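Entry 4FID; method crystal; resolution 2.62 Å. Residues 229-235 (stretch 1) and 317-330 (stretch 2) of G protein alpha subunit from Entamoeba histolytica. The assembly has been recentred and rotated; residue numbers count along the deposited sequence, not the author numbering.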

# COMPACT_ATOMS: atom_id res chain seq x y z
N ALA A 229 -24.31 -2.46 1.46
CA ALA A 229 -22.97 -2.60 2.04
C ALA A 229 -22.50 -1.34 2.75
O ALA A 229 -22.62 -0.24 2.23
CB ALA A 229 -21.95 -3.06 1.00
N VAL A 230 -21.97 -1.53 3.96
CA VAL A 230 -21.30 -0.46 4.71
C VAL A 230 -20.10 0.01 3.92
O VAL A 230 -19.34 -0.79 3.37
CB VAL A 230 -20.81 -0.94 6.10
CG1 VAL A 230 -20.49 0.25 6.98
CG2 VAL A 230 -21.86 -1.77 6.76
N LYS A 231 -19.89 1.32 3.88
CA LYS A 231 -18.77 1.88 3.14
C LYS A 231 -17.72 2.45 4.08
O LYS A 231 -17.99 3.38 4.85
CB LYS A 231 -19.27 2.97 2.19
CG LYS A 231 -20.54 2.61 1.42
CD LYS A 231 -20.31 1.44 0.47
CE LYS A 231 -21.38 1.43 -0.60
NZ LYS A 231 -22.75 1.54 -0.02
N LEU A 232 -16.52 1.88 4.01
CA LEU A 232 -15.39 2.33 4.82
C LEU A 232 -14.31 2.82 3.89
O LEU A 232 -14.16 2.30 2.78
CB LEU A 232 -14.82 1.16 5.63
CG LEU A 232 -15.44 0.87 7.00
CD1 LEU A 232 -16.96 0.72 6.88
CD2 LEU A 232 -14.79 -0.36 7.68
N ILE A 233 -13.53 3.79 4.34
CA ILE A 233 -12.38 4.23 3.56
C ILE A 233 -11.15 4.12 4.41
O ILE A 233 -11.11 4.67 5.51
CB ILE A 233 -12.51 5.69 3.11
CG1 ILE A 233 -13.66 5.84 2.13
CG2 ILE A 233 -11.23 6.15 2.41
CD1 ILE A 233 -13.75 7.23 1.59
N PHE A 234 -10.12 3.43 3.92
CA PHE A 234 -8.84 3.42 4.61
C PHE A 234 -7.94 4.39 3.89
O PHE A 234 -7.57 4.19 2.73
CB PHE A 234 -8.19 2.02 4.63
CG PHE A 234 -8.85 1.03 5.56
CD1 PHE A 234 -9.93 1.39 6.35
CD2 PHE A 234 -8.38 -0.28 5.63
CE1 PHE A 234 -10.54 0.46 7.20
CE2 PHE A 234 -8.97 -1.22 6.47
CZ PHE A 234 -10.06 -0.84 7.26
N LEU A 235 -7.60 5.46 4.57
CA LEU A 235 -6.67 6.43 4.02
C LEU A 235 -5.30 5.91 4.38
O LEU A 235 -4.80 6.10 5.50
CB LEU A 235 -6.94 7.80 4.64
CG LEU A 235 -8.40 8.20 4.38
CD1 LEU A 235 -8.92 9.22 5.42
CD2 LEU A 235 -8.57 8.72 2.97
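Stretch 2 (317-330) RVFMLAVDVIMKNM

What forms the apolar centre of the contact? Leu-232, between Val-230 and Phe-234 on the side of the strand facing the helix, points its CA-to-CB bond toward the helix and meets two residues there. Its CD2 lies 3.7 Å from CB of Ala-322, and its CD1 is 4.4 Å from CG1 of Val-325. The leucine side chain spans nearly half of the 8.2 Å between CA of Leu-232 and CA of Ala-322, and the short alanine side chain meets it.

How does the helix run over the strand? Residues 317-330 are helical throughout, with phi and psi near -60° and -45° and backbone hydrogen bonds such as Ile-326 N to Ala-322 O at 2.8 Å. Residues 230-235 are extended. The two axes are nearly antiparallel, at a signed crossing angle of 160°, and approach to 9.6 Å. The register therefore runs in reverse: Val-230 lies nearest Ile-326, Leu-232 nearest Ala-322 and Phe-234 nearest Val-318, measured between CA atoms. Alternate strand residues face the helix, as the twofold repeat of an extended chain requires, while Lys-231, Ile-233 and Leu-235 make no contact with it.

Which residues flank Leu-232? Toward the strand's C-terminal end, Phe-234 reaches Val-318, with CZ 4.2 Å from CG1 of the valine. Toward its N-terminal end, Val-230 packs CG1 against CG1 of Val-325 at 4.1 Å. Val-325 thus touches both Val-230 and Leu-232.

Where does the contact turn polar? One helical turn beyond Val-325, Asn-329 places its CB 3.7 Å from CG2 of Val-230. The residue is polar, but this closest approach is made by carbon, and no hydrogen bond joins the two stretches. Packing of side chains, rather than polar pairing, holds this face together.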

# COMPACT_ATOMS: atom_id res chain seq x y z
N ARG A 317 -5.67 -3.07 15.34
CA ARG A 317 -6.49 -2.13 16.09
C ARG A 317 -7.59 -1.55 15.20
O ARG A 317 -8.75 -1.49 15.60
CB ARG A 317 -5.62 -1.05 16.73
CG ARG A 317 -6.36 0.11 17.35
CD ARG A 317 -5.39 1.22 17.75
NE ARG A 317 -4.51 1.62 16.64
CZ ARG A 317 -3.58 2.58 16.72
NH1 ARG A 317 -3.39 3.26 17.85
NH2 ARG A 317 -2.83 2.87 15.66
N VAL A 318 -7.23 -1.18 13.97
CA VAL A 318 -8.18 -0.56 13.06
C VAL A 318 -9.27 -1.49 12.51
O VAL A 318 -10.44 -1.11 12.41
CB VAL A 318 -7.48 0.13 11.90
CG1 VAL A 318 -8.49 0.59 10.88
CG2 VAL A 318 -6.68 1.30 12.41
N PHE A 319 -8.90 -2.72 12.16
CA PHE A 319 -9.93 -3.61 11.66
C PHE A 319 -10.94 -3.98 12.75
O PHE A 319 -12.10 -4.30 12.46
CB PHE A 319 -9.32 -4.86 11.02
CG PHE A 319 -10.33 -5.68 10.32
CD1 PHE A 319 -10.83 -5.28 9.10
CD2 PHE A 319 -10.83 -6.83 10.90
CE1 PHE A 319 -11.80 -6.02 8.45
CE2 PHE A 319 -11.79 -7.58 10.26
CZ PHE A 319 -12.28 -7.17 9.03
N MSE A 320 -10.48 -3.91 13.99
CA MSE A 320 -11.30 -4.14 15.19
C MSE A 320 -12.45 -3.14 15.33
O MSE A 320 -13.61 -3.53 15.46
CB MSE A 320 -10.42 -4.08 16.43
CG MSE A 320 -10.73 -5.15 17.44
SE MSE A 320 -9.90 -6.87 16.99
CE MSE A 320 -8.04 -6.37 17.29
N LEU A 321 -12.12 -1.86 15.31
CA LEU A 321 -13.13 -0.82 15.21
C LEU A 321 -14.08 -1.15 14.07
O LEU A 321 -15.30 -1.06 14.22
CB LEU A 321 -12.47 0.53 14.95
CG LEU A 321 -11.50 0.91 16.08
CD1 LEU A 321 -10.68 2.17 15.76
CD2 LEU A 321 -12.26 1.06 17.38
N ALA A 322 -13.52 -1.55 12.94
CA ALA A 322 -14.32 -1.86 11.76
C ALA A 322 -15.35 -2.97 12.00
O ALA A 322 -16.48 -2.88 11.52
CB ALA A 322 -13.43 -2.20 10.58
N VAL A 323 -14.98 -4.00 12.75
CA VAL A 323 -15.89 -5.12 12.98
C VAL A 323 -17.14 -4.63 13.72
O VAL A 323 -18.27 -5.01 13.41
CB VAL A 323 -15.22 -6.24 13.81
CG1 VAL A 323 -16.14 -7.42 13.98
CG2 VAL A 323 -13.92 -6.68 13.13
N ASP A 324 -16.92 -3.75 14.70
CA ASP A 324 -18.03 -3.20 15.44
C ASP A 324 -18.90 -2.38 14.52
O ASP A 324 -20.10 -2.55 14.51
CB ASP A 324 -17.56 -2.36 16.63
CG ASP A 324 -16.88 -3.21 17.70
OD1 ASP A 324 -17.36 -4.33 18.01
OD2 ASP A 324 -15.85 -2.73 18.24
N VAL A 325 -18.30 -1.50 13.72
CA VAL A 325 -19.09 -0.73 12.75
C VAL A 325 -19.91 -1.65 11.82
O VAL A 325 -21.09 -1.42 11.59
CB VAL A 325 -18.22 0.27 11.93
CG1 VAL A 325 -19.02 0.85 10.76
CG2 VAL A 325 -17.68 1.38 12.83
N ILE A 326 -19.28 -2.71 11.32
CA ILE A 326 -19.97 -3.65 10.44
C ILE A 326 -21.12 -4.36 11.18
O ILE A 326 -22.23 -4.49 10.63
CB ILE A 326 -18.99 -4.70 9.82
CG1 ILE A 326 -17.89 -4.00 9.02
CG2 ILE A 326 -19.71 -5.69 8.90
CD1 ILE A 326 -16.81 -4.92 8.55
N MSE A 327 -20.86 -4.80 12.41
CA MSE A 327 -21.89 -5.47 13.23
C MSE A 327 -23.05 -4.55 13.59
O MSE A 327 -24.22 -4.94 13.49
CB MSE A 327 -21.31 -6.04 14.53
CG MSE A 327 -20.06 -6.88 14.37
SE MSE A 327 -20.35 -8.78 14.16
CE MSE A 327 -21.95 -8.76 13.03
N LYS A 328 -22.72 -3.33 14.04
CA LYS A 328 -23.76 -2.40 14.46
C LYS A 328 -24.67 -2.16 13.27
O LYS A 328 -25.89 -2.31 13.34
CB LYS A 328 -23.18 -1.08 14.95
CG LYS A 328 -24.21 0.08 14.87
CD LYS A 328 -23.65 1.46 15.20
CE LYS A 328 -24.74 2.55 15.19
NZ LYS A 328 -25.32 2.84 13.84
N ASN A 329 -24.05 -1.80 12.16
CA ASN A 329 -24.78 -1.54 10.95
C ASN A 329 -25.69 -2.68 10.53
O ASN A 329 -26.85 -2.45 10.22
CB ASN A 329 -23.83 -1.16 9.82
CG ASN A 329 -24.09 0.24 9.30
OD1 ASN A 329 -23.68 1.23 9.92
ND2 ASN A 329 -24.81 0.34 8.18
N MSE A 330 -25.18 -3.91 10.52
CA MSE A 330 -25.97 -5.04 10.05
C MSE A 330 -27.19 -5.23 10.94
O MSE A 330 -28.30 -5.49 10.46
CB MSE A 330 -25.15 -6.32 10.02
CG MSE A 330 -24.28 -6.48 8.79
SE MSE A 330 -22.93 -7.87 9.12
CE MSE A 330 -23.87 -9.47 8.54